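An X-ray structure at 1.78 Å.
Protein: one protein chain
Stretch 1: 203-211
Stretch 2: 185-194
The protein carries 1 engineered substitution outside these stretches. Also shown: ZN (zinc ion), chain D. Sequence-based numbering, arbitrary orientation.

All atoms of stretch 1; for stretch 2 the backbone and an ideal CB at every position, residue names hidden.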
# COMPACT_ATOMS: atom_id res chain seq x y z
N GLU A 203 -8.01 12.61 2.05
CA GLU A 203 -8.14 11.98 0.72
C GLU A 203 -9.22 12.73 -0.05
O GLU A 203 -10.31 12.92 0.49
CB GLU A 203 -8.42 10.48 0.86
CG GLU A 203 -8.61 9.81 -0.50
CD GLU A 203 -8.56 8.29 -0.41
OE1 GLU A 203 -8.34 7.78 0.71
OE2 GLU A 203 -8.81 7.64 -1.46
N VAL A 204 -8.86 13.20 -1.23
CA VAL A 204 -9.79 13.94 -2.11
C VAL A 204 -9.75 13.29 -3.48
O VAL A 204 -8.64 13.05 -4.03
CB VAL A 204 -9.44 15.44 -2.14
CG1 VAL A 204 -10.42 16.16 -3.07
CG2 VAL A 204 -9.44 16.09 -0.79
N HIS A 205 -10.93 12.98 -4.03
CA HIS A 205 -11.06 12.48 -5.42
C HIS A 205 -11.62 13.60 -6.29
O HIS A 205 -12.56 14.32 -5.82
CB HIS A 205 -11.94 11.24 -5.45
CG HIS A 205 -11.32 10.04 -4.83
ND1 HIS A 205 -11.82 8.80 -5.04
CD2 HIS A 205 -10.27 9.94 -3.98
CE1 HIS A 205 -11.10 7.94 -4.34
NE2 HIS A 205 -10.15 8.62 -3.66
N ILE A 206 -11.06 13.76 -7.48
CA ILE A 206 -11.46 14.85 -8.40
C ILE A 206 -12.02 14.13 -9.64
O ILE A 206 -11.24 13.49 -10.42
CB ILE A 206 -10.32 15.83 -8.66
CG1 ILE A 206 -9.78 16.39 -7.33
CG2 ILE A 206 -10.75 16.96 -9.60
CD1 ILE A 206 -8.65 17.40 -7.44
N TYR A 207 -13.30 14.35 -9.90
CA TYR A 207 -14.01 13.69 -11.02
C TYR A 207 -14.57 14.71 -11.98
O TYR A 207 -15.04 15.78 -11.57
CB TYR A 207 -15.22 12.89 -10.56
CG TYR A 207 -14.96 11.49 -10.09
CD1 TYR A 207 -14.58 11.21 -8.78
CD2 TYR A 207 -15.22 10.42 -10.92
CE1 TYR A 207 -14.42 9.90 -8.34
CE2 TYR A 207 -15.06 9.12 -10.51
CZ TYR A 207 -14.68 8.85 -9.21
OH TYR A 207 -14.54 7.54 -8.85
N PRO A 208 -14.58 14.39 -13.28
CA PRO A 208 -15.29 15.23 -14.24
C PRO A 208 -16.80 14.98 -14.07
O PRO A 208 -17.25 13.85 -13.80
CB PRO A 208 -14.74 14.75 -15.58
CG PRO A 208 -14.47 13.26 -15.36
CD PRO A 208 -14.06 13.16 -13.89
N LYS A 209 -17.57 16.07 -14.23
CA LYS A 209 -19.03 16.00 -14.10
C LYS A 209 -19.60 15.26 -15.32
O LYS A 209 -20.64 14.64 -15.17
CB LYS A 209 -19.59 17.41 -13.96
CG LYS A 209 -19.37 18.00 -12.58
CD LYS A 209 -19.71 19.49 -12.49
CE LYS A 209 -19.79 19.97 -11.06
NZ LYS A 209 -20.40 21.32 -10.96
N ARG A 210 -18.99 15.42 -16.49
CA ARG A 210 -19.34 14.63 -17.68
C ARG A 210 -18.63 13.29 -17.60
O ARG A 210 -17.51 13.27 -17.10
CB ARG A 210 -19.04 15.42 -18.97
CG ARG A 210 -20.15 16.41 -19.30
CD ARG A 210 -19.86 17.06 -20.64
NE ARG A 210 -18.87 18.09 -20.32
CZ ARG A 210 -18.46 19.06 -21.13
NH1 ARG A 210 -17.57 19.94 -20.69
NH2 ARG A 210 -18.95 19.15 -22.37
N HIS A 211 -19.29 12.23 -18.01
CA HIS A 211 -18.65 10.89 -18.06
C HIS A 211 -17.51 10.96 -19.07
O HIS A 211 -17.77 11.11 -20.29
CB HIS A 211 -19.63 9.77 -18.41
CG HIS A 211 -18.99 8.42 -18.40
ND1 HIS A 211 -18.98 7.60 -17.26
CD2 HIS A 211 -18.32 7.76 -19.38
CE1 HIS A 211 -18.36 6.45 -17.61
NE2 HIS A 211 -17.94 6.54 -18.89
N UNK A 185 -14.83 21.25 -3.27
CA UNK A 185 -14.72 22.25 -4.35
C UNK A 185 -15.45 21.73 -5.58
O UNK A 185 -15.46 20.51 -5.86
CB UNK A 185 -13.26 22.55 -4.68
N UNK A 186 -16.04 22.65 -6.35
CA UNK A 186 -16.53 22.26 -7.68
C UNK A 186 -16.46 23.48 -8.57
O UNK A 186 -16.48 24.63 -8.08
CB UNK A 186 -17.95 21.70 -7.62
N UNK A 187 -16.33 23.19 -9.85
CA UNK A 187 -16.42 24.21 -10.92
C UNK A 187 -17.41 23.69 -11.98
O UNK A 187 -18.18 22.75 -11.71
CB UNK A 187 -15.05 24.49 -11.54
N UNK A 188 -17.42 24.31 -13.14
CA UNK A 188 -18.43 23.89 -14.13
C UNK A 188 -18.15 22.47 -14.58
O UNK A 188 -19.12 21.88 -15.06
CB UNK A 188 -18.45 24.83 -15.34
N UNK A 189 -16.91 21.97 -14.48
CA UNK A 189 -16.58 20.68 -15.16
C UNK A 189 -16.11 19.61 -14.17
O UNK A 189 -15.98 18.44 -14.63
CB UNK A 189 -15.49 20.90 -16.21
N UNK A 190 -15.83 19.97 -12.92
CA UNK A 190 -15.17 19.06 -11.93
C UNK A 190 -15.80 19.17 -10.55
O UNK A 190 -16.30 20.24 -10.17
CB UNK A 190 -13.68 19.37 -11.82
N UNK A 191 -15.87 18.03 -9.85
CA UNK A 191 -16.22 17.97 -8.43
C UNK A 191 -15.04 17.30 -7.71
O UNK A 191 -14.59 16.21 -8.14
CB UNK A 191 -17.53 17.21 -8.20
N UNK A 192 -14.61 17.91 -6.62
CA UNK A 192 -13.60 17.36 -5.69
C UNK A 192 -14.28 17.10 -4.34
O UNK A 192 -14.91 18.01 -3.81
CB UNK A 192 -12.41 18.31 -5.53
N UNK A 193 -14.20 15.88 -3.84
CA UNK A 193 -14.93 15.46 -2.62
C UNK A 193 -14.05 14.47 -1.87
O UNK A 193 -13.22 13.78 -2.48
CB UNK A 193 -16.29 14.84 -2.96
N UNK A 194 -14.28 14.37 -0.57
CA UNK A 194 -13.71 13.27 0.23
C UNK A 194 -14.63 12.08 -0.00
O UNK A 194 -15.84 12.16 0.26
CB UNK A 194 -13.60 13.62 1.71
ZN ZN D . -19.55 7.90 -15.28

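Position 185 has nothing of the first stretch within 5.5 Å of its ideal CB, so the visible atoms hardly restrict it; it is Phe 185.

At 186 the CB points sideways, 4.2 Å from Lys 209 NZ. An acidic side chain or an amide oxygen would suit that ammonium. The residue is Gln 186, whose OE1 accepts a hydrogen bond from Lys 209 NZ at 2.9 Å.

Position 187 offers its backbone: its O accepts from Lys 209 NZ at 2.7 Å. The chain turns here, which favours small polar residues. Asn 187 braces the turn, its OD1 accepting from the N of 189 at 3.1 Å.

The CB of 188 points away into space free of the first stretch, where many residues would do; it is Arg 188.

At 189 the backbone O receives Lys 209 N at 2.9 Å. The CB points away, yet it lies 5.0 Å from Arg 210 NH1, so a short side chain with an acceptor could turn back to the guanidinium. Asn 189 does so, its OD1 accepting from NH1 of Arg 210 at 2.8 Å.

Position 190 is a non-hydrogen-bonded partner of Pro 208, its CB on the same face of the sheet and 4.4 Å from Ile 206 CG2. A large apolar or aromatic group could cover both. Trp 190 lays its six-membered ring against the proline, with Pro 208 CB 3.8 Å from the ring centroid and over its face, while CE3 meets Ile 206 CG2 at 3.8 Å.

At 191 N and O both bond to Tyr 207. The CB is 4.6 Å from Lys 209 CE, so a side chain with an aliphatic base would fit. Lys 191 packs its CG 3.6 Å from Lys 209 CE.

The CB of 192 sits 3.7 Å from Ile 206 CG1 and 3.8 Å from Val 204 CG1, so a small apolar residue fits well. Ala 192 supplies just a methyl.

Position 193 pairs with His 205 through two backbone hydrogen bonds, and its CB shares a face with His 205 and Tyr 207. An aromatic or long apolar side chain could reach the tyrosine. Phe 193, chi1 p, brings CE2 to 3.6 Å from Tyr 207 CD1.

At 194 the CB is 3.6 Å from Glu 203 O, near Val 204; a branched apolar residue suits. Val 194 sets CG2 4.4 Å from Val 204 CG2.

Stretch 2, residues 185-194: FQNRNWKAFV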
# COMPACT_ATOMS: atom_id res chain seq x y z
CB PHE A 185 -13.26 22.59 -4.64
CG PHE A 185 -13.11 23.51 -5.83
CD1 PHE A 185 -13.42 24.85 -5.71
CD2 PHE A 185 -12.69 23.04 -7.07
CE1 PHE A 185 -13.30 25.72 -6.79
CE2 PHE A 185 -12.65 23.90 -8.17
CZ PHE A 185 -12.94 25.24 -8.02
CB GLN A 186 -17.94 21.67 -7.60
CG GLN A 186 -19.00 22.74 -7.31
CD GLN A 186 -20.36 22.11 -7.20
OE1 GLN A 186 -20.76 21.35 -8.08
NE2 GLN A 186 -21.07 22.40 -6.11
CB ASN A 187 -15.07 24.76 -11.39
CG ASN A 187 -14.15 23.71 -11.97
OD1 ASN A 187 -14.61 22.68 -12.45
ND2 ASN A 187 -12.86 23.97 -11.93
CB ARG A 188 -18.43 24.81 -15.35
CG ARG A 188 -18.96 26.19 -15.01
CD ARG A 188 -18.84 27.14 -16.16
NE ARG A 188 -19.51 28.37 -15.80
CZ ARG A 188 -19.87 29.29 -16.67
NH1 ARG A 188 -19.54 29.13 -17.94
NH2 ARG A 188 -20.55 30.37 -16.30
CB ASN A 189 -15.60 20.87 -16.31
CG ASN A 189 -16.30 21.42 -17.54
OD1 ASN A 189 -17.21 20.76 -18.03
ND2 ASN A 189 -15.92 22.60 -18.05
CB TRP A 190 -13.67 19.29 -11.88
CG TRP A 190 -13.03 19.06 -13.21
CD1 TRP A 190 -12.91 19.97 -14.22
CD2 TRP A 190 -12.45 17.83 -13.70
NE1 TRP A 190 -12.33 19.39 -15.31
CE2 TRP A 190 -12.00 18.09 -15.01
CE3 TRP A 190 -12.12 16.60 -13.10
CZ2 TRP A 190 -11.35 17.12 -15.78
CZ3 TRP A 190 -11.51 15.64 -13.87
CH2 TRP A 190 -11.13 15.90 -15.19
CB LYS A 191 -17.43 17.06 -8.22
CG LYS A 191 -18.76 17.68 -8.43
CD LYS A 191 -19.80 16.89 -7.55
CE LYS A 191 -21.13 17.55 -7.53
NZ LYS A 191 -22.10 16.75 -6.75
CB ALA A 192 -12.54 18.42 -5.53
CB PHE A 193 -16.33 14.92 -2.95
CG PHE A 193 -16.33 13.71 -3.86
CD1 PHE A 193 -16.23 12.44 -3.34
CD2 PHE A 193 -16.37 13.86 -5.24
CE1 PHE A 193 -16.23 11.33 -4.16
CE2 PHE A 193 -16.32 12.74 -6.06
CZ PHE A 193 -16.29 11.48 -5.52
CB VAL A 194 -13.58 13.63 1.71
CG1 VAL A 194 -13.08 12.43 2.47
CG2 VAL A 194 -12.64 14.82 1.90
O HOH W 1 -16.73 17.30 -17.20
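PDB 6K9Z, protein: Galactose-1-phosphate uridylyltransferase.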